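PDB 2R2A: zona occludens toxin N-terminal domain-containing protein from Neisseria meningitidis MC58, which is of unknown function but, as the N-terminal domain of a membrane-associated Zot-family protein with a P-loop NTPase-type fold, probably binds a nucleotide. Local coordinates for residues A[146-151]-A[160-165]. Sequence-based numbering, arbitrary orientation.
Sequences KHYHIA and LLEWKI
Trp163 and His147 stand opposite each other as a hydrogen-bonded antiparallel pair: His147 N reaches Trp163 O at 3.0 Å, and Trp163 N returns the bond to His147 O. His149 and Leu161 repeat this two residues on, with Leu161 N to His149 O at 2.8 Å and nearly straight (176°). The two strands form a beta hairpin that continues the sheet beyond strand 7-11.

The tight side carries His147, His149, Leu161 and Trp163. Trp163 CG is anti to its carbonyl carbon (chi1 -59°), and the indole beyond it lies alongside His147, its CE3 3.7 Å from His147 CD2 over one imidazole face, the rings inclined by 38°. The six-membered ring extends far enough to meet His149 CB in its own plane, 3.6 Å from CZ3. The broad indole thus meets two neighbours, one over the imidazole face and one at its own edge, while its NE1 bonds to Met173 O. Histidine suits this buried face because its ring offers carbon atoms for packing and a nitrogen for bonding: His149 ND1 bonds to Thr11 OG1 at the end of strand 7-11, just before the probable Walker A loop.

On the other face, Leu160 CD2 lies 3.7 Å from Tyr148 CD1, but toward Glu162 the surface becomes wetter. The Tyr148 ring runs beside the Glu162 chain, CE1 3.7 Å from CG, and a water in the ring plane joins Tyr148 OH to Glu162 OE1. Lys146 NZ donates to the same hydroxyl at 2.7 Å, while Lys164 NZ makes a long salt bridge to Glu162 OE2. Lys164, and more distantly Lys146, probably favour a charged Glu162 carboxylate, so the hairpin combines a buried aromatic face with one whose Tyr148–Glu162 end is polar and water-bridged.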
loop_
_atom_site.group_PDB
_atom_site.type_symbol
_atom_site.label_atom_id
_atom_site.label_comp_id
_atom_site.label_asym_id
_atom_site.label_seq_id
_atom_site.Cartn_x
_atom_site.Cartn_y
_atom_site.Cartn_z
ATOM N N LYS A 146 6.265 -6.497 -5.818
ATOM C CA LYS A 146 6.693 -5.285 -6.520
ATOM C C LYS A 146 7.096 -4.225 -5.480
ATOM O O LYS A 146 6.331 -3.903 -4.576
ATOM C CB LYS A 146 5.602 -4.766 -7.490
ATOM C CG LYS A 146 5.961 -3.429 -8.192
ATOM C CD LYS A 146 5.184 -3.215 -9.510
ATOM C CE LYS A 146 3.738 -2.651 -9.326
ATOM N NZ LYS A 146 3.148 -1.895 -10.569
ATOM N N HIS A 147 8.314 -3.701 -5.573
ATOM C CA HIS A 147 8.774 -2.687 -4.615
ATOM C C HIS A 147 9.253 -1.482 -5.410
ATOM O O HIS A 147 10.084 -1.637 -6.268
ATOM C CB HIS A 147 9.860 -3.297 -3.719
ATOM C CG HIS A 147 10.522 -2.388 -2.727
ATOM N ND1 HIS A 147 10.048 -1.146 -2.352
ATOM C CD2 HIS A 147 11.612 -2.615 -1.949
ATOM C CE1 HIS A 147 10.826 -0.639 -1.409
ATOM N NE2 HIS A 147 11.786 -1.515 -1.158
ATOM N N TYR A 148 8.629 -0.318 -5.207
ATOM C CA TYR A 148 9.151 0.933 -5.773
ATOM C C TYR A 148 9.742 1.740 -4.665
ATOM O O TYR A 148 9.152 1.846 -3.571
ATOM C CB TYR A 148 7.994 1.769 -6.311
ATOM C CG TYR A 148 7.317 1.222 -7.528
ATOM C CD1 TYR A 148 7.987 1.092 -8.748
ATOM C CD2 TYR A 148 5.977 0.873 -7.469
ATOM C CE1 TYR A 148 7.288 0.627 -9.909
ATOM C CE2 TYR A 148 5.303 0.400 -8.574
ATOM C CZ TYR A 148 5.958 0.277 -9.798
ATOM O OH TYR A 148 5.234 -0.185 -10.894
ATOM N N HIS A 149 10.892 2.327 -4.918
ATOM C CA HIS A 149 11.467 3.232 -3.943
ATOM C C HIS A 149 11.827 4.538 -4.692
ATOM O O HIS A 149 12.413 4.494 -5.805
ATOM C CB HIS A 149 12.740 2.632 -3.330
ATOM C CG HIS A 149 13.427 3.585 -2.384
ATOM N ND1 HIS A 149 13.050 3.709 -1.060
ATOM C CD2 HIS A 149 14.433 4.467 -2.574
ATOM C CE1 HIS A 149 13.817 4.623 -0.475
ATOM N NE2 HIS A 149 14.629 5.123 -1.382
ATOM N N ILE A 150 11.460 5.676 -4.123
ATOM C CA ILE A 150 11.784 6.966 -4.716
ATOM C C ILE A 150 13.102 7.456 -4.120
ATOM O O ILE A 150 13.207 7.737 -2.915
ATOM C CB ILE A 150 10.637 8.010 -4.476
ATOM C CG1 ILE A 150 9.303 7.435 -4.994
ATOM C CG2 ILE A 150 11.011 9.357 -5.164
ATOM C CD1 ILE A 150 8.101 8.258 -4.499
ATOM N N ALA A 151 14.121 7.531 -4.969
ATOM C CA ALA A 151 15.417 7.999 -4.534
ATOM C C ALA A 151 15.607 9.418 -5.053
ATOM O O ALA A 151 15.103 9.772 -6.133
ATOM C CB ALA A 151 16.502 7.057 -5.087
ATOM N N LEU A 160 12.803 6.563 -9.757
ATOM C CA LEU A 160 12.024 5.488 -9.248
ATOM C C LEU A 160 12.842 4.173 -9.431
ATOM O O LEU A 160 13.191 3.827 -10.536
ATOM C CB LEU A 160 10.746 5.424 -10.079
ATOM C CG LEU A 160 9.762 4.442 -9.527
ATOM C CD1 LEU A 160 9.177 5.073 -8.264
ATOM C CD2 LEU A 160 8.712 4.220 -10.590
ATOM N N LEU A 161 13.144 3.497 -8.332
ATOM C CA LEU A 161 13.844 2.202 -8.336
ATOM C C LEU A 161 12.756 1.147 -8.221
ATOM O O LEU A 161 11.805 1.286 -7.398
ATOM C CB LEU A 161 14.816 2.119 -7.155
ATOM C CG LEU A 161 15.907 3.230 -7.041
ATOM C CD1 LEU A 161 16.746 2.980 -5.798
ATOM C CD2 LEU A 161 16.806 3.188 -8.269
ATOM N N GLU A 162 12.899 0.086 -8.996
ATOM C CA GLU A 162 11.903 -0.980 -8.978
ATOM C C GLU A 162 12.554 -2.367 -8.851
ATOM O O GLU A 162 13.485 -2.697 -9.598
ATOM C CB GLU A 162 11.066 -0.965 -10.253
ATOM C CG GLU A 162 9.930 -1.966 -10.173
ATOM C CD GLU A 162 9.199 -2.184 -11.482
ATOM O OE1 GLU A 162 9.256 -1.324 -12.396
ATOM O OE2 GLU A 162 8.548 -3.245 -11.562
ATOM N N TRP A 163 12.018 -3.159 -7.925
ATOM C CA TRP A 163 12.425 -4.560 -7.777
ATOM C C TRP A 163 11.178 -5.433 -7.799
ATOM O O TRP A 163 10.065 -4.931 -7.604
ATOM C CB TRP A 163 13.147 -4.798 -6.447
ATOM C CG TRP A 163 14.408 -3.987 -6.197
ATOM C CD1 TRP A 163 15.698 -4.364 -6.430
ATOM C CD2 TRP A 163 14.467 -2.714 -5.558
ATOM N NE1 TRP A 163 16.575 -3.387 -5.999
ATOM C CE2 TRP A 163 15.841 -2.357 -5.464
ATOM C CE3 TRP A 163 13.486 -1.814 -5.090
ATOM C CZ2 TRP A 163 16.260 -1.133 -4.914
ATOM C CZ3 TRP A 163 13.894 -0.598 -4.512
ATOM C CH2 TRP A 163 15.285 -0.274 -4.439
ATOM N N LYS A 164 11.391 -6.746 -7.980
ATOM C CA LYS A 164 10.306 -7.716 -7.987
ATOM C C LYS A 164 10.140 -8.381 -6.617
ATOM O O LYS A 164 9.296 -9.280 -6.445
ATOM C CB LYS A 164 10.586 -8.804 -9.050
ATOM C CG LYS A 164 10.654 -8.292 -10.462
ATOM C CD LYS A 164 9.377 -7.596 -10.871
ATOM C CE LYS A 164 9.145 -7.717 -12.381
ATOM N NZ LYS A 164 8.175 -6.690 -12.895
ATOM N N ILE A 165 10.958 -7.955 -5.658
ATOM C CA ILE A 165 10.832 -8.413 -4.287
ATOM C C ILE A 165 11.101 -7.204 -3.399
ATOM O O ILE A 165 11.480 -6.140 -3.896
ATOM C CB ILE A 165 11.810 -9.585 -3.950
ATOM C CG1 ILE A 165 13.286 -9.116 -3.978
ATOM C CG2 ILE A 165 11.550 -10.790 -4.866
ATOM C CD1 ILE A 165 14.285 -10.285 -3.642
HETATM O O HOH W 1 6.762 -0.921 -12.866
#